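Local coordinates for hypothetical protein Ta0583 (Thermoplasma acidophilum, PDB 2FSJ) that polymerizes, in the presence of ATP or other nucleoside triphosphates, into bundles of helical filaments as an archaeal homolog of actin, at residues A[182-187]-A[321-326]; A[222-227]-A[279-284]; A[103-108]-A[149-154]; A[195-200]-A[312-317]. All coordinates share one frame; numbering follows the deposited sequence.

Overall arrangement
Interactions 1, 2 and 4 lie in the same half of this two-domain, actin-like molecule, round the sheet that contains strands 191-197 and 297-303. Interaction 3 lies in the other half, between helix 101-111 and edge strand 147-152; its centre is about 34 to 35 Å from the other three. It comes first along the chain. Interaction 1 then spans the longest interval, interaction 4 falls within that span, and interaction 2 within interaction 4. Centres of interactions 2 and 4 are only 7 Å apart, joined by N280 and R313, and those of 1 and 4 are 15 Å apart. Interactions 2 and 4 probably shape the second domain beside ATP-binding S199, whereas interaction 3 packs the first domain.

Interaction 1. Residues A[182-187]-A[321-326]; sequences QGIIEQ and TLVKIK
No ring, amide or other flat side chain takes part where I184 and I185 meet V323; the contact is made entirely by branched aliphatic groups, so methyls rather than faces and edges decide the fit. The CA atoms of I184 and V323 are 7.8 Å apart, which leaves room for one layer of methyl groups between the backbones. The closest of these are I184 CG2 and V323 CG1, at 3.5 Å, a little tighter than usual for two carbons. Both methyls are anti to their own backbone N (chi1 -179° at V323), and the two side chains meet at a slant. I185 approaches V323 nearly at right angles and touches with its short branch: I185 CG2 is 4.1 Å from V323 CG2. V323 thus receives a methyl from each isoleucine, and a beta-branched residue suits the place because both of its methyls start close to the backbone. I184 is the more exposed of the two isoleucines, whereas I185 is buried; both also rest on L179 of helix 173-182, as does I325. Just before them, G183 ends that helix in a Schellman motif, with a positive phi of 87° that a glycine adopts without strain. V323, for its part, is joined to L300 by backbone hydrogen bonding and touches S299, which ties 321-326 to strand 297-303. The arrangement belongs to the actin-like fold, in which a helix crosses from the first domain to the second; here the turn leaving that helix, on its way to strand 191-197, packs against a chain segment bordering the second domain's sheet.

Interaction 2. Residues A[222-227]-A[279-284]; sequences LQIGVG and ANRIIE
The turn between strand 213-222 and helix 226-241 packs against the side of helix 268-290, with L222 and I224 meeting R281 and I282. I224 makes two of the three side-chain contacts and uses both of its branches. Its long branch is anti to the backbone N (chi1 -162°) and extended, which brings I224 CD1 to 3.7 Å from R281 CD and 4.0 Å from R281 CB. The isoleucine crosses the arginine chain at about a right angle and touches only its methylene part. R281 runs straight from CG to NE, so it can offer hydrocarbon here while its guanidinium end lies further out; NE makes a long, weak ion pair with D277. The short branch of I224 takes the second partner, CG2 lying 3.9 Å from I282 CG1. In actin-like proteins the chain leaves the sheet of the second domain for an outer subdomain and returns by a long helix, and by its topology this contact joins those outgoing and returning connections. From the end of the strand, L222 CD1 reaches I282 CG2 at 4.2 Å, so buried I282 is met at both its branches, CG1 by I224 and CG2 by L222. An inverse gamma turn centred on Q223, closed by a weak bond from I224 N to L222 O (2.9 Å), lets both L222 and I224 point toward the helix. G225 follows with an extended backbone, and its N is hydrogen-bonded to D228 OD2 in the first turn of helix 226-241. G227 N probably bonds to O of S199, an ATP-binding residue whose side chain lies about 10 Å from that of I224.

Interaction 3. Residues A[103-108]-A[149-154]; sequences LIAAAL and LTVTGP
Residues 103-108 are helical throughout, with backbone bonds such as A107 N to L103 O (2.8 Å), and they pass beside the extended segment 149-152, the last part of an edge strand. The two backbones come nearest at A105 and V151, whose CA atoms are 6.6 Å apart. Such an approach suits alanine, since its single methyl takes little space: A105 CB touches V151 CG2 at 4.2 Å. One helical turn later, L108 makes the second contact, its CD1 lying 3.8 Å from L149 CD1, with the two leucine side chains crossing at about a right angle. CG of L149 stands beside the backbone N (chi1 -51°), which carries its methyl toward the helix. This is helix-on-sheet packing in the first domain of the actin-like fold. Strand 147-152 is the outermost strand there, bonded to strand 158-170 through L149 with F161 and V151 with R159. L149 and V151 point to the helix, while T150 and T152, partly exposed, lie against V158. The aliphatic residues therefore fall on the covered face and the threonines on the other, as the two-residue repeat of a strand allows. Beyond the pair contacts, F101 and W109 of helix 101-111 lie against L149 and V151 respectively. A106, turned away from 149-154, meets F45 of strand 42-52, near the opposite edge of the same sheet.

Interaction 4. Residues A[195-200]-A[312-317]; sequences IDVGSR and DRFEEI
R313 NH2 is gripped by two acceptors, E316 OE1 within 312-317 and N280 OD1 on helix 268-290. The bond to E316 OE1 is 3.1 Å long with an N-H...O angle of 161°; the oxygen lies in the guanidinium plane, while the nitrogen comes from above the carboxylate plane. NH1 forms a salt bridge with E276, so the arginine holds this segment to the helix. Next to it, F314 turns inward to strand 191-197. I195 CG2 lies over one face of the ring in a CH-pi contact, 4.1 Å from its centroid, whereas V197 CG2 meets the edge at CZ, 3.7 Å away. I195 CD1 and I317 CD1 meet tip to tip at 4.1 Å. Replacing F314 by an alanine would probably leave I195 CG2 without its aromatic face and V197 CG2 without its edge partner, opening a gap between strand and loop. All four contacting residues are buried and nonpolar, as suits a layer between strand 191-197 and helix 268-290, where I283 also touches F314. Through G198 the strand leads to S199, which binds ATP, and V197 lies near G306 of the same site: the strand-and-turn matches the second phosphate-binding loop of the actin-like ATPase fold.

Interaction 1. Residues A[182-187]-A[321-326]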
loop_
_atom_site.group_PDB
_atom_site.type_symbol
_atom_site.label_atom_id
_atom_site.label_comp_id
_atom_site.label_asym_id
_atom_site.label_seq_id
_atom_site.Cartn_x
_atom_site.Cartn_y
_atom_site.Cartn_z
ATOM N N GLN A 182 -3.135 -6.381 -18.803
ATOM C CA GLN A 182 -3.321 -7.834 -18.644
ATOM C C GLN A 182 -4.584 -8.396 -19.338
ATOM O O GLN A 182 -4.766 -9.594 -19.443
ATOM C CB GLN A 182 -3.391 -8.219 -17.172
ATOM C CG GLN A 182 -2.091 -8.065 -16.385
ATOM C CD GLN A 182 -1.006 -9.033 -16.904
ATOM O OE1 GLN A 182 -1.219 -10.237 -16.913
ATOM N NE2 GLN A 182 0.107 -8.501 -17.364
ATOM N N GLY A 183 -5.467 -7.520 -19.784
ATOM C CA GLY A 183 -6.630 -7.906 -20.534
ATOM C C GLY A 183 -7.749 -8.251 -19.598
ATOM O O GLY A 183 -8.696 -8.840 -20.033
ATOM N N ILE A 184 -7.610 -7.958 -18.302
ATOM C CA ILE A 184 -8.612 -8.299 -17.285
ATOM C C ILE A 184 -9.800 -7.310 -17.305
ATOM O O ILE A 184 -10.952 -7.672 -16.973
ATOM C CB ILE A 184 -7.944 -8.398 -15.886
ATOM C CG1 ILE A 184 -7.027 -9.659 -15.858
ATOM C CG2 ILE A 184 -9.009 -8.438 -14.782
ATOM C CD1 ILE A 184 -5.999 -9.734 -14.742
ATOM N N ILE A 185 -9.522 -6.063 -17.659
ATOM C CA ILE A 185 -10.589 -5.115 -17.996
ATOM C C ILE A 185 -10.352 -4.608 -19.406
ATOM O O ILE A 185 -9.280 -4.825 -19.981
ATOM C CB ILE A 185 -10.621 -3.951 -16.999
ATOM C CG1 ILE A 185 -9.282 -3.215 -16.978
ATOM C CG2 ILE A 185 -10.991 -4.458 -15.611
ATOM C CD1 ILE A 185 -9.258 -1.930 -16.165
ATOM N N GLU A 186 -11.343 -3.930 -19.971
ATOM C CA GLU A 186 -11.255 -3.445 -21.355
ATOM C C GLU A 186 -11.822 -2.031 -21.474
ATOM O O GLU A 186 -12.724 -1.673 -20.733
ATOM C CB GLU A 186 -12.036 -4.378 -22.287
ATOM N N GLN A 187 -11.267 -1.223 -22.365
ATOM C CA GLN A 187 -11.770 0.132 -22.552
ATOM C C GLN A 187 -13.117 0.035 -23.253
ATOM O O GLN A 187 -13.311 -0.802 -24.137
ATOM C CB GLN A 187 -10.803 0.985 -23.347
ATOM C CG GLN A 187 -9.528 1.281 -22.597
ATOM C CD GLN A 187 -8.737 2.356 -23.229
ATOM O OE1 GLN A 187 -9.030 3.543 -23.053
ATOM N NE2 GLN A 187 -7.729 1.966 -23.980
ATOM N N THR A 321 -20.516 -6.796 -11.999
ATOM C CA THR A 321 -19.393 -6.009 -12.480
ATOM C C THR A 321 -18.117 -6.310 -11.742
ATOM O O THR A 321 -17.092 -5.678 -12.001
ATOM C CB THR A 321 -19.661 -4.480 -12.356
ATOM O OG1 THR A 321 -19.801 -4.100 -10.982
ATOM C CG2 THR A 321 -20.968 -4.073 -13.017
ATOM N N LEU A 322 -18.175 -7.212 -10.782
ATOM C CA LEU A 322 -17.033 -7.438 -9.916
ATOM C C LEU A 322 -15.895 -8.077 -10.710
ATOM O O LEU A 322 -16.072 -9.080 -11.421
ATOM C CB LEU A 322 -17.419 -8.283 -8.702
ATOM C CG LEU A 322 -16.305 -8.540 -7.669
ATOM C CD1 LEU A 322 -16.048 -7.275 -6.868
ATOM C CD2 LEU A 322 -16.599 -9.724 -6.749
ATOM N N VAL A 323 -14.725 -7.460 -10.601
ATOM C CA VAL A 323 -13.500 -7.957 -11.190
ATOM C C VAL A 323 -12.714 -8.451 -9.973
ATOM O O VAL A 323 -12.427 -7.681 -9.089
ATOM C CB VAL A 323 -12.748 -6.816 -11.952
ATOM C CG1 VAL A 323 -11.455 -7.318 -12.597
ATOM C CG2 VAL A 323 -13.630 -6.186 -12.983
ATOM N N LYS A 324 -12.397 -9.730 -9.878
ATOM C CA LYS A 324 -11.596 -10.194 -8.728
ATOM C C LYS A 324 -10.149 -10.389 -9.185
ATOM O O LYS A 324 -9.885 -11.186 -10.079
ATOM C CB LYS A 324 -12.136 -11.513 -8.152
ATOM C CG LYS A 324 -13.441 -11.373 -7.373
ATOM C CD LYS A 324 -13.913 -12.708 -6.815
ATOM C CE LYS A 324 -15.186 -13.226 -7.520
ATOM N NZ LYS A 324 -15.598 -14.596 -6.989
ATOM N N ILE A 325 -9.224 -9.676 -8.555
ATOM C CA ILE A 325 -7.821 -9.741 -8.947
ATOM C C ILE A 325 -7.284 -11.043 -8.372
ATOM O O ILE A 325 -7.575 -11.363 -7.237
ATOM C CB ILE A 325 -7.011 -8.503 -8.407
ATOM C CG1 ILE A 325 -7.367 -7.195 -9.147
ATOM C CG2 ILE A 325 -5.530 -8.698 -8.581
ATOM C CD1 ILE A 325 -8.762 -7.109 -9.717
ATOM N N LYS A 326 -6.491 -11.764 -9.157
ATOM C CA LYS A 326 -5.748 -12.909 -8.655
ATOM C C LYS A 326 -5.070 -12.505 -7.362
ATOM O O LYS A 326 -4.495 -11.395 -7.261
ATOM C CB LYS A 326 -4.676 -13.367 -9.662
#

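Interaction 2. Residues A[222-227]-A[279-284]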
loop_
_atom_site.group_PDB
_atom_site.type_symbol
_atom_site.label_atom_id
_atom_site.label_comp_id
_atom_site.label_asym_id
_atom_site.label_seq_id
_atom_site.Cartn_x
_atom_site.Cartn_y
_atom_site.Cartn_z
ATOM N N LEU A 222 -11.994 7.583 2.126
ATOM C CA LEU A 222 -12.816 7.391 3.308
ATOM C C LEU A 222 -11.883 7.108 4.482
ATOM O O LEU A 222 -10.956 6.324 4.373
ATOM C CB LEU A 222 -13.770 6.221 3.104
ATOM C CG LEU A 222 -14.761 6.304 1.944
ATOM C CD1 LEU A 222 -15.514 4.975 1.792
ATOM C CD2 LEU A 222 -15.708 7.488 2.130
ATOM N N GLN A 223 -12.103 7.744 5.615
ATOM C CA GLN A 223 -11.206 7.552 6.748
ATOM C C GLN A 223 -11.634 6.337 7.597
ATOM O O GLN A 223 -11.986 6.464 8.793
ATOM C CB GLN A 223 -11.079 8.854 7.564
ATOM C CG GLN A 223 -10.590 10.090 6.687
ATOM C CD GLN A 223 -9.190 9.922 6.110
ATOM O OE1 GLN A 223 -8.258 9.605 6.845
ATOM N NE2 GLN A 223 -9.037 10.132 4.761
ATOM N N ILE A 224 -11.600 5.163 6.962
ATOM C CA ILE A 224 -11.993 3.892 7.593
ATOM C C ILE A 224 -11.253 2.810 6.852
ATOM O O ILE A 224 -11.028 2.934 5.625
ATOM C CB ILE A 224 -13.552 3.692 7.580
ATOM C CG1 ILE A 224 -13.962 2.615 8.601
ATOM C CG2 ILE A 224 -14.081 3.333 6.199
ATOM C CD1 ILE A 224 -15.514 2.365 8.734
ATOM N N GLY A 225 -10.830 1.779 7.578
ATOM C CA GLY A 225 -10.143 0.647 6.986
ATOM C C GLY A 225 -10.070 -0.541 7.956
ATOM O O GLY A 225 -10.728 -0.539 8.993
ATOM N N VAL A 226 -9.208 -1.500 7.659
ATOM C CA VAL A 226 -9.102 -2.717 8.439
ATOM C C VAL A 226 -8.725 -2.419 9.899
ATOM O O VAL A 226 -9.068 -3.174 10.738
ATOM C CB VAL A 226 -8.087 -3.710 7.846
ATOM C CG1 VAL A 226 -8.061 -5.015 8.693
ATOM C CG2 VAL A 226 -8.424 -4.032 6.382
ATOM N N GLY A 227 -7.993 -1.340 10.167
ATOM C CA GLY A 227 -7.620 -0.972 11.526
ATOM C C GLY A 227 -8.784 -0.672 12.424
ATOM O O GLY A 227 -8.718 -0.870 13.634
ATOM N N ALA A 279 -17.539 -3.359 5.911
ATOM C CA ALA A 279 -18.038 -3.442 4.547
ATOM C C ALA A 279 -19.292 -2.614 4.329
ATOM O O ALA A 279 -19.361 -1.842 3.365
ATOM C CB ALA A 279 -18.301 -4.906 4.146
ATOM N N ASN A 280 -20.271 -2.760 5.203
ATOM C CA ASN A 280 -21.500 -2.016 5.096
ATOM C C ASN A 280 -21.254 -0.482 5.100
ATOM O O ASN A 280 -21.899 0.258 4.316
ATOM C CB ASN A 280 -22.508 -2.447 6.206
ATOM C CG ASN A 280 -23.085 -3.833 5.967
ATOM O OD1 ASN A 280 -22.952 -4.399 4.878
ATOM N ND2 ASN A 280 -23.753 -4.360 6.954
ATOM N N ARG A 281 -20.320 0.005 5.932
ATOM C CA ARG A 281 -20.066 1.447 5.997
ATOM C C ARG A 281 -19.414 1.938 4.717
ATOM O O ARG A 281 -19.760 3.008 4.224
ATOM C CB ARG A 281 -19.178 1.841 7.171
ATOM C CG ARG A 281 -19.922 1.758 8.512
ATOM C CD ARG A 281 -19.089 2.193 9.682
ATOM N NE ARG A 281 -19.834 2.137 10.946
ATOM C CZ ARG A 281 -20.468 3.170 11.530
ATOM N NH1 ARG A 281 -20.495 4.392 10.973
ATOM N NH2 ARG A 281 -21.086 2.965 12.689
ATOM N N ILE A 282 -18.498 1.152 4.165
ATOM C CA ILE A 282 -17.853 1.541 2.923
ATOM C C ILE A 282 -18.846 1.567 1.783
ATOM O O ILE A 282 -18.890 2.545 1.005
ATOM C CB ILE A 282 -16.664 0.603 2.607
ATOM C CG1 ILE A 282 -15.545 0.817 3.626
ATOM C CG2 ILE A 282 -16.149 0.823 1.194
ATOM C CD1 ILE A 282 -14.627 -0.384 3.751
ATOM N N ILE A 283 -19.661 0.518 1.688
ATOM C CA ILE A 283 -20.663 0.422 0.634
ATOM C C ILE A 283 -21.664 1.604 0.705
ATOM O O ILE A 283 -21.988 2.244 -0.310
ATOM C CB ILE A 283 -21.394 -0.895 0.730
ATOM C CG1 ILE A 283 -20.472 -2.050 0.285
ATOM C CG2 ILE A 283 -22.749 -0.838 -0.051
ATOM C CD1 ILE A 283 -20.917 -3.419 0.796
ATOM N N GLU A 284 -22.125 1.915 1.906
ATOM C CA GLU A 284 -23.067 3.034 2.071
ATOM C C GLU A 284 -22.467 4.381 1.643
ATOM O O GLU A 284 -23.119 5.183 1.006
ATOM C CB GLU A 284 -23.515 3.121 3.533
ATOM C CG GLU A 284 -24.185 4.430 3.873
ATOM C CD GLU A 284 -24.364 4.652 5.373
ATOM O OE1 GLU A 284 -23.331 4.650 6.146
ATOM O OE2 GLU A 284 -25.544 4.845 5.771
#

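Interaction 3. Residues A[103-108]-A[149-154]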
loop_
_atom_site.group_PDB
_atom_site.type_symbol
_atom_site.label_atom_id
_atom_site.label_comp_id
_atom_site.label_asym_id
_atom_site.label_seq_id
_atom_site.Cartn_x
_atom_site.Cartn_y
_atom_site.Cartn_z
ATOM N N LEU A 103 12.434 3.766 4.192
ATOM C CA LEU A 103 11.753 2.680 3.489
ATOM C C LEU A 103 12.110 2.659 2.004
ATOM O O LEU A 103 12.229 1.584 1.387
ATOM C CB LEU A 103 10.222 2.795 3.667
ATOM C CG LEU A 103 9.743 2.713 5.134
ATOM C CD1 LEU A 103 8.254 2.968 5.199
ATOM C CD2 LEU A 103 10.102 1.385 5.800
ATOM N N ILE A 104 12.267 3.851 1.421
ATOM C CA ILE A 104 12.745 3.984 0.046
ATOM C C ILE A 104 14.173 3.451 -0.071
ATOM O O ILE A 104 14.498 2.640 -0.976
ATOM C CB ILE A 104 12.649 5.457 -0.408
ATOM C CG1 ILE A 104 11.183 5.872 -0.548
ATOM C CG2 ILE A 104 13.318 5.614 -1.753
ATOM C CD1 ILE A 104 10.899 7.362 -0.419
ATOM N N ALA A 105 15.004 3.813 0.899
ATOM C CA ALA A 105 16.390 3.296 0.912
ATOM C C ALA A 105 16.387 1.775 1.031
ATOM O O ALA A 105 17.136 1.118 0.352
ATOM C CB ALA A 105 17.137 3.896 2.032
ATOM N N ALA A 106 15.564 1.252 1.925
ATOM C CA ALA A 106 15.465 -0.179 2.137
ATOM C C ALA A 106 14.953 -0.895 0.882
ATOM O O ALA A 106 15.459 -1.959 0.522
ATOM C CB ALA A 106 14.616 -0.475 3.320
ATOM N N ALA A 107 13.973 -0.300 0.213
ATOM C CA ALA A 107 13.462 -0.835 -1.061
ATOM C C ALA A 107 14.543 -0.997 -2.110
ATOM O O ALA A 107 14.633 -2.041 -2.759
ATOM C CB ALA A 107 12.342 0.043 -1.631
ATOM N N LEU A 108 15.340 0.045 -2.279
ATOM C CA LEU A 108 16.454 0.005 -3.243
ATOM C C LEU A 108 17.523 -1.018 -2.841
ATOM O O LEU A 108 17.974 -1.791 -3.676
ATOM C CB LEU A 108 17.021 1.398 -3.448
ATOM C CG LEU A 108 16.004 2.462 -3.862
ATOM C CD1 LEU A 108 16.666 3.839 -4.034
ATOM C CD2 LEU A 108 15.357 2.052 -5.160
ATOM N N LEU A 149 21.451 8.944 -3.736
ATOM C CA LEU A 149 21.224 8.244 -2.486
ATOM C C LEU A 149 22.290 7.220 -2.259
ATOM O O LEU A 149 22.547 6.380 -3.115
ATOM C CB LEU A 149 19.896 7.511 -2.557
ATOM C CG LEU A 149 18.639 8.276 -2.994
ATOM C CD1 LEU A 149 17.438 7.333 -2.641
ATOM C CD2 LEU A 149 18.497 9.639 -2.349
ATOM N N THR A 150 22.936 7.296 -1.114
ATOM C CA THR A 150 24.029 6.405 -0.776
ATOM C C THR A 150 23.599 5.611 0.440
ATOM O O THR A 150 23.413 6.196 1.513
ATOM C CB THR A 150 25.235 7.231 -0.403
ATOM O OG1 THR A 150 25.537 8.105 -1.511
ATOM C CG2 THR A 150 26.429 6.363 -0.230
ATOM N N VAL A 151 23.463 4.302 0.271
ATOM C CA VAL A 151 23.010 3.428 1.355
ATOM C C VAL A 151 24.176 2.529 1.801
ATOM O O VAL A 151 24.800 1.861 0.969
ATOM C CB VAL A 151 21.857 2.538 0.874
ATOM C CG1 VAL A 151 21.260 1.726 2.027
ATOM C CG2 VAL A 151 20.811 3.352 0.145
ATOM N N THR A 152 24.453 2.529 3.107
ATOM C CA THR A 152 25.410 1.619 3.730
ATOM C C THR A 152 24.720 0.477 4.450
ATOM O O THR A 152 23.710 0.674 5.148
ATOM C CB THR A 152 26.318 2.382 4.706
ATOM O OG1 THR A 152 26.918 3.491 4.026
ATOM C CG2 THR A 152 27.497 1.502 5.191
ATOM N N GLY A 153 25.268 -0.729 4.308
ATOM C CA GLY A 153 24.640 -1.923 4.835
ATOM C C GLY A 153 25.621 -2.906 5.475
ATOM O O GLY A 153 26.726 -2.519 5.864
ATOM N N PRO A 154 25.199 -4.166 5.572
ATOM C CA PRO A 154 26.027 -5.218 6.179
ATOM C C PRO A 154 27.456 -5.230 5.646
ATOM O O PRO A 154 27.682 -5.069 4.450
ATOM C CB PRO A 154 25.262 -6.501 5.826
ATOM C CG PRO A 154 23.792 -6.039 5.807
ATOM C CD PRO A 154 23.879 -4.675 5.160
#

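Interaction 4. Residues A[195-200]-A[312-317]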
loop_
_atom_site.group_PDB
_atom_site.type_symbol
_atom_site.label_atom_id
_atom_site.label_comp_id
_atom_site.label_asym_id
_atom_site.label_seq_id
_atom_site.Cartn_x
_atom_site.Cartn_y
_atom_site.Cartn_z
ATOM N N ILE A 195 -11.562 0.166 -5.430
ATOM C CA ILE A 195 -11.835 0.315 -4.005
ATOM C C ILE A 195 -10.660 -0.317 -3.241
ATOM O O ILE A 195 -10.492 -1.542 -3.222
ATOM C CB ILE A 195 -13.171 -0.353 -3.653
ATOM C CG1 ILE A 195 -14.320 0.257 -4.473
ATOM C CG2 ILE A 195 -13.446 -0.207 -2.144
ATOM C CD1 ILE A 195 -15.574 -0.598 -4.495
ATOM N N ASP A 196 -9.792 0.521 -2.684
ATOM C CA ASP A 196 -8.540 0.063 -2.052
ATOM C C ASP A 196 -8.682 0.146 -0.537
ATOM O O ASP A 196 -8.615 1.221 0.025
ATOM C CB ASP A 196 -7.451 0.983 -2.536
ATOM C CG ASP A 196 -6.059 0.515 -2.190
ATOM O OD1 ASP A 196 -5.882 -0.373 -1.328
ATOM O OD2 ASP A 196 -5.071 1.029 -2.763
ATOM N N VAL A 197 -8.914 -0.983 0.114
ATOM C CA VAL A 197 -9.169 -1.003 1.537
ATOM C C VAL A 197 -7.822 -1.224 2.219
ATOM O O VAL A 197 -7.234 -2.315 2.126
ATOM C CB VAL A 197 -10.143 -2.148 1.990
ATOM C CG1 VAL A 197 -10.429 -1.990 3.467
ATOM C CG2 VAL A 197 -11.457 -2.067 1.252
ATOM N N GLY A 198 -7.308 -0.178 2.813
ATOM C CA GLY A 198 -6.085 -0.284 3.592
ATOM C C GLY A 198 -6.382 -0.367 5.091
ATOM O O GLY A 198 -7.537 -0.538 5.505
ATOM N N SER A 199 -5.323 -0.235 5.890
ATOM C CA SER A 199 -5.442 -0.286 7.340
ATOM C C SER A 199 -6.207 0.911 7.909
ATOM O O SER A 199 -7.114 0.763 8.727
ATOM C CB SER A 199 -4.043 -0.386 7.972
ATOM O OG SER A 199 -4.150 -0.788 9.336
ATOM N N ARG A 200 -5.861 2.106 7.456
ATOM C CA ARG A 200 -6.445 3.333 7.994
ATOM C C ARG A 200 -7.422 4.076 7.087
ATOM O O ARG A 200 -8.286 4.822 7.564
ATOM C CB ARG A 200 -5.284 4.258 8.393
ATOM C CG ARG A 200 -4.744 3.914 9.780
ATOM C CD ARG A 200 -3.507 4.681 10.137
ATOM N NE ARG A 200 -3.748 6.006 10.707
ATOM C CZ ARG A 200 -4.073 6.244 11.976
ATOM N NH1 ARG A 200 -4.256 5.249 12.840
ATOM N NH2 ARG A 200 -4.232 7.493 12.380
ATOM N N ASP A 312 -15.513 -9.323 -1.742
ATOM C CA ASP A 312 -16.677 -9.933 -2.369
ATOM C C ASP A 312 -17.953 -9.188 -2.059
ATOM O O ASP A 312 -18.863 -9.165 -2.878
ATOM C CB ASP A 312 -16.858 -11.385 -1.950
ATOM C CG ASP A 312 -15.872 -12.335 -2.642
ATOM O OD1 ASP A 312 -15.201 -11.918 -3.601
ATOM O OD2 ASP A 312 -15.733 -13.527 -2.276
ATOM N N ARG A 313 -18.023 -8.607 -0.866
ATOM C CA ARG A 313 -19.171 -7.837 -0.461
ATOM C C ARG A 313 -19.415 -6.626 -1.331
ATOM O O ARG A 313 -20.521 -6.104 -1.298
ATOM C CB ARG A 313 -19.037 -7.327 0.975
ATOM C CG ARG A 313 -19.129 -8.357 2.043
ATOM C CD ARG A 313 -20.550 -8.952 2.201
ATOM N NE ARG A 313 -21.623 -7.950 2.162
ATOM C CZ ARG A 313 -21.809 -6.990 3.066
ATOM N NH1 ARG A 313 -21.022 -6.879 4.117
ATOM N NH2 ARG A 313 -22.796 -6.145 2.921
ATOM N N PHE A 314 -18.419 -6.125 -2.064
ATOM C CA PHE A 314 -18.636 -4.891 -2.822
ATOM C C PHE A 314 -19.488 -5.092 -4.087
ATOM O O PHE A 314 -19.982 -4.155 -4.663
ATOM C CB PHE A 314 -17.298 -4.191 -3.168
ATOM C CG PHE A 314 -16.475 -3.814 -1.989
ATOM C CD1 PHE A 314 -17.042 -3.312 -0.827
ATOM C CD2 PHE A 314 -15.100 -3.952 -2.039
ATOM C CE1 PHE A 314 -16.226 -2.957 0.259
ATOM C CE2 PHE A 314 -14.321 -3.603 -0.984
ATOM C CZ PHE A 314 -14.877 -3.132 0.167
ATOM N N GLU A 315 -19.682 -6.341 -4.496
ATOM C CA GLU A 315 -20.511 -6.629 -5.661
ATOM C C GLU A 315 -21.899 -6.042 -5.568
ATOM O O GLU A 315 -22.486 -5.700 -6.561
ATOM C CB GLU A 315 -20.663 -8.116 -5.865
ATOM C CG GLU A 315 -21.335 -8.412 -7.195
ATOM C CD GLU A 315 -20.983 -9.764 -7.750
ATOM O OE1 GLU A 315 -20.382 -10.626 -7.029
ATOM O OE2 GLU A 315 -21.343 -9.960 -8.921
ATOM N N GLU A 316 -22.403 -5.878 -4.353
ATOM C CA GLU A 316 -23.742 -5.378 -4.184
ATOM C C GLU A 316 -23.882 -3.918 -4.637
ATOM O O GLU A 316 -24.989 -3.482 -4.954
ATOM C CB GLU A 316 -24.228 -5.624 -2.755
ATOM C CG GLU A 316 -23.780 -4.628 -1.721
ATOM C CD GLU A 316 -24.356 -4.962 -0.333
ATOM O OE1 GLU A 316 -24.148 -6.107 0.141
ATOM O OE2 GLU A 316 -25.010 -4.078 0.259
ATOM N N ILE A 317 -22.784 -3.176 -4.718
ATOM C CA ILE A 317 -22.853 -1.819 -5.269
ATOM C C ILE A 317 -23.328 -1.873 -6.740
ATOM O O ILE A 317 -24.109 -1.039 -7.180
ATOM C CB ILE A 317 -21.464 -1.047 -5.134
ATOM C CG1 ILE A 317 -21.003 -0.931 -3.676
ATOM C CG2 ILE A 317 -21.539 0.317 -5.777
ATOM C CD1 ILE A 317 -19.545 -0.753 -3.509
#